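Local coordinates for uncharacterized protein (Pseudomonas aeruginosa, PDB 4O5P) that is a type VI secretion effector, Tle1, that acts as a phospholipase and probably hydrolyses membrane phospholipids with an alpha/beta-hydrolase-type catalytic domain, at residues Q541-W544 / D545-A549; A632-H635 / Q636-A640; S28-I31 / L32-S36. All coordinates share one frame; numbering follows the deposited sequence.

Interaction 1 (Q541-W544 / D545-A549); sequences QAEW and DRNVA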
loop_
_atom_site.group_PDB
_atom_site.type_symbol
_atom_site.label_atom_id
_atom_site.label_comp_id
_atom_site.label_asym_id
_atom_site.label_seq_id
_atom_site.Cartn_x
_atom_site.Cartn_y
_atom_site.Cartn_z
ATOM N N GLN A 541 -0.840 -26.574 -27.931
ATOM C CA GLN A 541 -1.572 -27.604 -27.187
ATOM C C GLN A 541 -0.646 -28.734 -26.728
ATOM O O GLN A 541 -0.766 -29.225 -25.602
ATOM C CB GLN A 541 -2.733 -28.174 -28.009
ATOM C CG GLN A 541 -3.564 -29.227 -27.260
ATOM C CD GLN A 541 -4.825 -28.664 -26.613
ATOM O OE1 GLN A 541 -5.096 -27.464 -26.684
ATOM N NE2 GLN A 541 -5.608 -29.538 -25.985
ATOM N N ALA A 542 0.269 -29.154 -27.599
ATOM C CA ALA A 542 1.247 -30.165 -27.196
ATOM C C ALA A 542 2.020 -29.659 -25.975
ATOM O O ALA A 542 2.191 -30.389 -24.990
ATOM C CB ALA A 542 2.189 -30.499 -28.341
ATOM N N GLU A 543 2.448 -28.398 -26.030
ATOM C CA GLU A 543 3.122 -27.771 -24.896
ATOM C C GLU A 543 2.243 -27.719 -23.645
ATOM O O GLU A 543 2.715 -28.006 -22.537
ATOM C CB GLU A 543 3.587 -26.367 -25.267
ATOM C CG GLU A 543 4.965 -26.327 -25.902
ATOM C CD GLU A 543 6.110 -26.416 -24.898
ATOM O OE1 GLU A 543 7.267 -26.589 -25.340
ATOM O OE2 GLU A 543 5.871 -26.297 -23.676
ATOM N N TRP A 544 0.969 -27.372 -23.835
ATOM C CA TRP A 544 0.003 -27.308 -22.745
ATOM C C TRP A 544 -0.040 -28.644 -22.025
ATOM O O TRP A 544 0.077 -28.699 -20.802
ATOM C CB TRP A 544 -1.391 -26.923 -23.259
ATOM C CG TRP A 544 -2.476 -27.106 -22.226
ATOM C CD1 TRP A 544 -3.182 -28.247 -21.968
ATOM C CD2 TRP A 544 -2.965 -26.119 -21.306
ATOM N NE1 TRP A 544 -4.083 -28.026 -20.948
ATOM C CE2 TRP A 544 -3.968 -26.728 -20.528
ATOM C CE3 TRP A 544 -2.657 -24.776 -21.074
ATOM C CZ2 TRP A 544 -4.659 -26.041 -19.524
ATOM C CZ3 TRP A 544 -3.343 -24.096 -20.077
ATOM C CH2 TRP A 544 -4.332 -24.728 -19.318
ATOM N N ASP A 545 -0.161 -29.727 -22.790
ATOM C CA ASP A 545 -0.246 -31.061 -22.198
ATOM C C ASP A 545 1.068 -31.572 -21.573
ATOM O O ASP A 545 1.037 -32.269 -20.541
ATOM C CB ASP A 545 -0.798 -32.055 -23.218
ATOM C CG ASP A 545 -2.148 -31.630 -23.764
ATOM O OD1 ASP A 545 -2.983 -31.141 -22.973
ATOM O OD2 ASP A 545 -2.368 -31.778 -24.986
ATOM N N ARG A 546 2.206 -31.227 -22.182
ATOM C CA ARG A 546 3.512 -31.442 -21.540
ATOM C C ARG A 546 3.508 -30.810 -20.153
ATOM O O ARG A 546 3.949 -31.411 -19.172
ATOM C CB ARG A 546 4.642 -30.784 -22.341
ATOM C CG ARG A 546 5.092 -31.531 -23.587
ATOM C CD ARG A 546 6.456 -31.029 -24.055
ATOM N NE ARG A 546 6.389 -29.935 -25.028
ATOM C CZ ARG A 546 6.118 -30.095 -26.327
ATOM N NH1 ARG A 546 5.845 -31.298 -26.825
ATOM N NH2 ARG A 546 6.098 -29.048 -27.136
ATOM N N ASN A 547 3.002 -29.579 -20.094
ATOM C CA ASN A 547 2.994 -28.783 -18.867
ATOM C C ASN A 547 2.056 -29.340 -17.807
ATOM O O ASN A 547 2.416 -29.445 -16.628
ATOM C CB ASN A 547 2.639 -27.329 -19.202
ATOM C CG ASN A 547 3.735 -26.639 -19.976
ATOM O OD1 ASN A 547 4.907 -26.996 -19.849
ATOM N ND2 ASN A 547 3.368 -25.658 -20.792
ATOM N N VAL A 548 0.853 -29.699 -18.241
ATOM C CA VAL A 548 -0.133 -30.332 -17.379
ATOM C C VAL A 548 0.414 -31.647 -16.845
ATOM O O VAL A 548 0.034 -32.091 -15.766
ATOM C CB VAL A 548 -1.455 -30.560 -18.138
ATOM C CG1 VAL A 548 -2.465 -31.315 -17.285
ATOM C CG2 VAL A 548 -2.030 -29.233 -18.577
ATOM N N ALA A 549 1.326 -32.262 -17.595
ATOM C CA ALA A 549 1.960 -33.487 -17.129
ATOM C C ALA A 549 3.075 -33.192 -16.126
ATOM O O ALA A 549 3.260 -33.934 -15.160
ATOM C CB ALA A 549 2.486 -34.304 -18.312
#
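Trp-544 and Val-548, one helical turn apart on helix 538-550, make the tight part of this contact. Methyl CG2 of Val-548 sits over one face of the indole as a CH-pi contact, 3.7 Å from the centroid of the five-membered ring and 25° off its normal. It leans toward the nitrogen side, 3.4 Å from NE1 of Trp-544. With chi1 of Trp-544 at 169°, CG lies beside the carbonyl carbon, and the NE1/CD1 side of the indole comes up against that methyl. At the ring edge lies Asp-545, its OD1 3.1 Å from CD1 of Trp-544, with carboxylate and ring planes almost perpendicular.

The other flank is looser and polar. Glu-543 and Arg-546 form a salt bridge in which a single oxygen, OE1 of Glu-543, faces the guanidinium edge and takes weak bonds from NH2 (3.3 Å) and NE (3.5 Å) of Arg-546. NH2 of Arg-546 is closer still to CG of Glu-543 (3.2 Å), so the guanidinium also lies against the chain of Glu-543. The planes stand at 90°, not as a coplanar, two-oxygen fork. Both residues are exposed, and solvent probably competes for them.

The indole and the buried Asn-547 turn toward helix 507-528: Trp-544 touches Leu-516 and Arg-520, Asn-547 touches Ala-512 and Leu-516, and Met-536 and Leu-557 from flanking loops also meet the indole.

Interaction 2 (A632-H635 / Q636-A640); sequences ARYH and QLFSA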
loop_
_atom_site.group_PDB
_atom_site.type_symbol
_atom_site.label_atom_id
_atom_site.label_comp_id
_atom_site.label_asym_id
_atom_site.label_seq_id
_atom_site.Cartn_x
_atom_site.Cartn_y
_atom_site.Cartn_z
ATOM N N ALA A 632 29.149 -1.065 14.281
ATOM C CA ALA A 632 29.151 -0.861 15.726
ATOM C C ALA A 632 28.144 -1.754 16.438
ATOM O O ALA A 632 28.501 -2.459 17.328
ATOM C CB ALA A 632 28.976 0.612 16.098
ATOM N N ARG A 633 26.915 -1.775 15.946
ATOM C CA ARG A 633 25.904 -2.696 16.451
ATOM C C ARG A 633 26.237 -4.165 16.291
ATOM O O ARG A 633 25.995 -4.912 17.155
ATOM C CB ARG A 633 24.509 -2.403 15.938
ATOM C CG ARG A 633 23.458 -3.263 16.582
ATOM C CD ARG A 633 22.999 -2.663 17.888
ATOM N NE ARG A 633 22.039 -3.441 18.623
ATOM C CZ ARG A 633 20.762 -3.145 18.821
ATOM N NH1 ARG A 633 20.209 -2.066 18.326
ATOM N NH2 ARG A 633 20.038 -3.965 19.545
ATOM N N TYR A 634 26.831 -4.543 15.186
ATOM C CA TYR A 634 27.346 -5.871 15.013
ATOM C C TYR A 634 28.136 -6.322 16.206
ATOM O O TYR A 634 27.970 -7.409 16.612
ATOM C CB TYR A 634 28.246 -6.013 13.793
ATOM C CG TYR A 634 29.006 -7.330 13.699
ATOM C CD1 TYR A 634 28.441 -8.440 13.151
ATOM C CD2 TYR A 634 30.265 -7.437 14.200
ATOM C CE1 TYR A 634 29.134 -9.607 13.025
ATOM C CE2 TYR A 634 30.962 -8.602 14.109
ATOM C CZ TYR A 634 30.391 -9.698 13.530
ATOM O OH TYR A 634 31.104 -10.803 13.454
ATOM N N HIS A 635 29.057 -5.486 16.646
ATOM C CA HIS A 635 29.901 -5.876 17.793
ATOM C C HIS A 635 29.190 -6.054 19.143
ATOM O O HIS A 635 29.781 -6.582 20.093
ATOM C CB HIS A 635 31.106 -4.948 17.930
ATOM C CG HIS A 635 32.025 -5.011 16.752
ATOM N ND1 HIS A 635 32.714 -6.156 16.412
ATOM C CD2 HIS A 635 32.349 -4.084 15.821
ATOM C CE1 HIS A 635 33.433 -5.927 15.328
ATOM N NE2 HIS A 635 33.216 -4.683 14.940
ATOM N N GLN A 636 27.933 -5.633 19.236
ATOM C CA GLN A 636 27.157 -5.889 20.436
ATOM C C GLN A 636 26.174 -7.019 20.196
ATOM O O GLN A 636 25.618 -7.582 21.136
ATOM C CB GLN A 636 26.445 -4.619 20.889
ATOM C CG GLN A 636 27.255 -3.877 21.953
ATOM C CD GLN A 636 27.207 -2.380 21.798
ATOM O OE1 GLN A 636 26.329 -1.844 21.114
ATOM N NE2 GLN A 636 28.149 -1.687 22.440
ATOM N N LEU A 637 25.982 -7.358 18.925
ATOM C CA LEU A 637 25.070 -8.427 18.539
ATOM C C LEU A 637 25.753 -9.800 18.631
ATOM O O LEU A 637 25.177 -10.770 19.150
ATOM C CB LEU A 637 24.578 -8.180 17.106
ATOM C CG LEU A 637 23.156 -8.648 16.784
ATOM C CD1 LEU A 637 22.207 -8.271 17.908
ATOM C CD2 LEU A 637 22.653 -8.053 15.484
ATOM N N PHE A 638 26.986 -9.863 18.130
ATOM C CA PHE A 638 27.756 -11.095 18.056
ATOM C C PHE A 638 29.073 -10.885 18.799
ATOM O O PHE A 638 29.653 -9.801 18.740
ATOM C CB PHE A 638 28.032 -11.490 16.585
ATOM C CG PHE A 638 26.786 -11.705 15.766
ATOM C CD1 PHE A 638 26.164 -10.637 15.123
ATOM C CD2 PHE A 638 26.224 -12.967 15.654
ATOM C CE1 PHE A 638 25.011 -10.842 14.382
ATOM C CE2 PHE A 638 25.076 -13.171 14.927
ATOM C CZ PHE A 638 24.469 -12.103 14.283
ATOM N N SER A 639 29.543 -11.905 19.507
ATOM C CA SER A 639 30.843 -11.808 20.170
ATOM C C SER A 639 31.922 -12.102 19.142
ATOM O O SER A 639 33.008 -11.525 19.181
ATOM C CB SER A 639 30.936 -12.780 21.344
ATOM O OG SER A 639 30.406 -14.047 20.989
ATOM N N ALA A 640 31.594 -12.989 18.207
ATOM C CA ALA A 640 32.479 -13.344 17.105
ATOM C C ALA A 640 31.593 -13.879 15.987
ATOM O O ALA A 640 30.384 -14.013 16.188
ATOM C CB ALA A 640 33.482 -14.407 17.561
#
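Tyr-634 sets its ring beside that of Phe-638, with CB of Phe-638 over one of its faces, at the C-terminal end of helix 616-637, where the chain leaves for an extended path with a classic beta bulge at Ser-639 and Ala-640 opposite Arg-643. The ring planes are inclined by only 29°, but they are slid so far apart, with centroids 5.5 Å from each other, that they barely overlap. CD1 of Phe-638 comes against the CD1-CE1 side of the Tyr-634 ring, 3.7 Å from CD1 and 3.8 Å from CE1. A chi1 of 170° carries CG of Tyr-634 away from its own N and turns the ring toward Phe-638. Phe-638 is the first residue to leave helical phi/psi, yet its backbone N still bonds to O of Tyr-634 at 3.0 Å, keeping it one turn on from Tyr-634. Arg-633, diverging from the aromatic pair, bonds through NH2 to OE1 of Gln-463, and its side chain touches Leu-479 and Ala-482 of helix 469-487. Phe-638 reaches Asp-486 and Arg-487 of that same helix. O of Tyr-634 also accepts from N of Leu-637, at 3.1 Å and from well above the carbonyl plane.

Interaction 3 (S28-I31 / L32-S36); sequences SENI and LKQQS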
loop_
_atom_site.group_PDB
_atom_site.type_symbol
_atom_site.label_atom_id
_atom_site.label_comp_id
_atom_site.label_asym_id
_atom_site.label_seq_id
_atom_site.Cartn_x
_atom_site.Cartn_y
_atom_site.Cartn_z
ATOM N N SER A 28 -19.496 -6.410 26.628
ATOM C CA SER A 28 -20.588 -5.502 26.949
ATOM C C SER A 28 -20.271 -4.116 26.418
ATOM O O SER A 28 -21.109 -3.491 25.793
ATOM C CB SER A 28 -20.844 -5.441 28.461
ATOM O OG SER A 28 -21.532 -6.592 28.906
ATOM N N GLU A 29 -19.040 -3.659 26.632
ATOM C CA GLU A 29 -18.652 -2.308 26.235
ATOM C C GLU A 29 -18.535 -2.131 24.730
ATOM O O GLU A 29 -18.890 -1.068 24.187
ATOM C CB GLU A 29 -17.334 -1.920 26.891
ATOM C CG GLU A 29 -17.420 -1.829 28.394
ATOM C CD GLU A 29 -16.125 -1.357 29.001
ATOM O OE1 GLU A 29 -15.357 -0.675 28.291
ATOM O OE2 GLU A 29 -15.878 -1.669 30.183
ATOM N N ASN A 30 -18.014 -3.146 24.047
ATOM C CA ASN A 30 -17.944 -3.044 22.581
ATOM C C ASN A 30 -19.366 -2.912 22.005
ATOM O O ASN A 30 -19.665 -2.015 21.172
ATOM C CB ASN A 30 -17.160 -4.238 22.027
ATOM C CG ASN A 30 -17.328 -4.430 20.532
ATOM O OD1 ASN A 30 -18.171 -5.219 20.099
ATOM N ND2 ASN A 30 -16.484 -3.754 19.732
ATOM N N ILE A 31 -20.257 -3.767 22.513
ATOM C CA ILE A 31 -21.670 -3.699 22.148
ATOM C C ILE A 31 -22.213 -2.305 22.441
ATOM O O ILE A 31 -22.841 -1.691 21.582
ATOM C CB ILE A 31 -22.488 -4.778 22.889
ATOM C CG1 ILE A 31 -22.205 -6.148 22.270
ATOM C CG2 ILE A 31 -23.989 -4.472 22.832
ATOM C CD1 ILE A 31 -22.325 -7.307 23.230
ATOM N N LEU A 32 -21.933 -1.803 23.645
ATOM C CA LEU A 32 -22.445 -0.516 24.111
ATOM C C LEU A 32 -22.072 0.617 23.163
ATOM O O LEU A 32 -22.901 1.496 22.869
ATOM C CB LEU A 32 -21.952 -0.188 25.535
ATOM C CG LEU A 32 -22.409 -0.991 26.769
ATOM C CD1 LEU A 32 -22.467 -0.131 28.025
ATOM C CD2 LEU A 32 -23.723 -1.757 26.567
ATOM N N LYS A 33 -20.826 0.594 22.689
ATOM C CA LYS A 33 -20.373 1.563 21.691
ATOM C C LYS A 33 -21.152 1.432 20.387
ATOM O O LYS A 33 -21.549 2.437 19.784
ATOM C CB LYS A 33 -18.869 1.414 21.423
ATOM C CG LYS A 33 -18.026 2.281 22.327
ATOM C CD LYS A 33 -16.544 2.142 22.046
ATOM C CE LYS A 33 -15.765 2.474 23.310
ATOM N NZ LYS A 33 -14.348 2.865 23.027
ATOM N N GLN A 34 -21.367 0.199 19.943
ATOM C CA GLN A 34 -22.149 0.001 18.723
ATOM C C GLN A 34 -23.584 0.527 18.821
ATOM O O GLN A 34 -24.155 0.960 17.818
ATOM C CB GLN A 34 -22.149 -1.469 18.334
ATOM C CG GLN A 34 -20.783 -1.935 17.872
ATOM C CD GLN A 34 -20.623 -3.418 18.019
ATOM O OE1 GLN A 34 -21.603 -4.132 18.204
ATOM N NE2 GLN A 34 -19.380 -3.896 17.957
ATOM N N GLN A 35 -24.151 0.501 20.028
ATOM C CA GLN A 35 -25.549 0.882 20.233
ATOM C C GLN A 35 -25.719 2.309 20.755
ATOM O O GLN A 35 -26.772 2.646 21.299
ATOM C CB GLN A 35 -26.227 -0.065 21.225
ATOM C CG GLN A 35 -26.197 -1.538 20.880
ATOM C CD GLN A 35 -26.733 -2.383 22.029
ATOM O OE1 GLN A 35 -26.918 -1.887 23.147
ATOM N NE2 GLN A 35 -26.990 -3.660 21.761
ATOM N N SER A 36 -24.699 3.150 20.607
ATOM C CA SER A 36 -24.760 4.502 21.175
ATOM C C SER A 36 -25.796 5.389 20.473
ATOM O O SER A 36 -26.545 6.132 21.132
ATOM C CB SER A 36 -23.375 5.169 21.188
ATOM O OG SER A 36 -22.868 5.343 19.875
#
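Asn-30 and Gln-34, a turn apart on helix 24-34, bring their side-chain amides together, OD1 of Asn-30 lying 2.8 Å from NE2 of Gln-34. The amide planes are almost perpendicular, 89° apart. CG of Asn-30 is anti to the backbone N (chi1 165°), which tips its amide forward along the helix to meet the extended Gln-34. Both residues are buried, and their polar ends are tied into the surrounding fold: ND2 of Asn-30 bonds to the carbonyls of Phe-415 and Ala-419, and OE1 of Gln-34 to NH2 of Arg-437. NZ of Lys-33 hydrogen-bonds to O of Glu-416.

Close packing comes from two other pairs. Ile-31 and Gln-35 run side by side in the same direction, methyl CG2 of Ile-31 pressing on the Gln-35 amide with NE2 3.3 Å away. Leu-32 folds back over the preceding turn, its CG 3.0 Å and its CD2 3.2 Å from O of Ser-28, a tight and somewhat strained contact.

Backbone hydrogen bonds complete the set. Leu-32 N to Ser-28 O (2.9 Å), Lys-33 N to Glu-29 O (3.0 Å) and Gln-34 N to Asn-30 O (3.1 Å) carry the alpha-helical ladder, and Gln-35 N closes it on Ile-31 O.

Gln-35 both leaves helix 24-34 and takes the N-cap position of helix 36-43, so the arrangement is a helix-to-helix junction with a single non-helical residue between the two.

In the fold
All three interactions are local, each joining side chains about one turn apart, and they sit on separate helices with centres 51 to 58 Å apart. Interaction 1 is a surface contact wholly within a helix, while interactions 2 and 3 are partly buried and lie where a helix ends. Interactions 1 and 2 fall within the range of the Tle1-like C-terminal family; interaction 3 belongs to the N-terminal part of the chain. Their chemistry differs accordingly: a methyl over an indole beside a weak salt bridge in 541-549, two slipped aromatic rings at an exit into extended chain in 632-640, and buried amides tied to neighbouring backbone carbonyls and an arginine in 28-36.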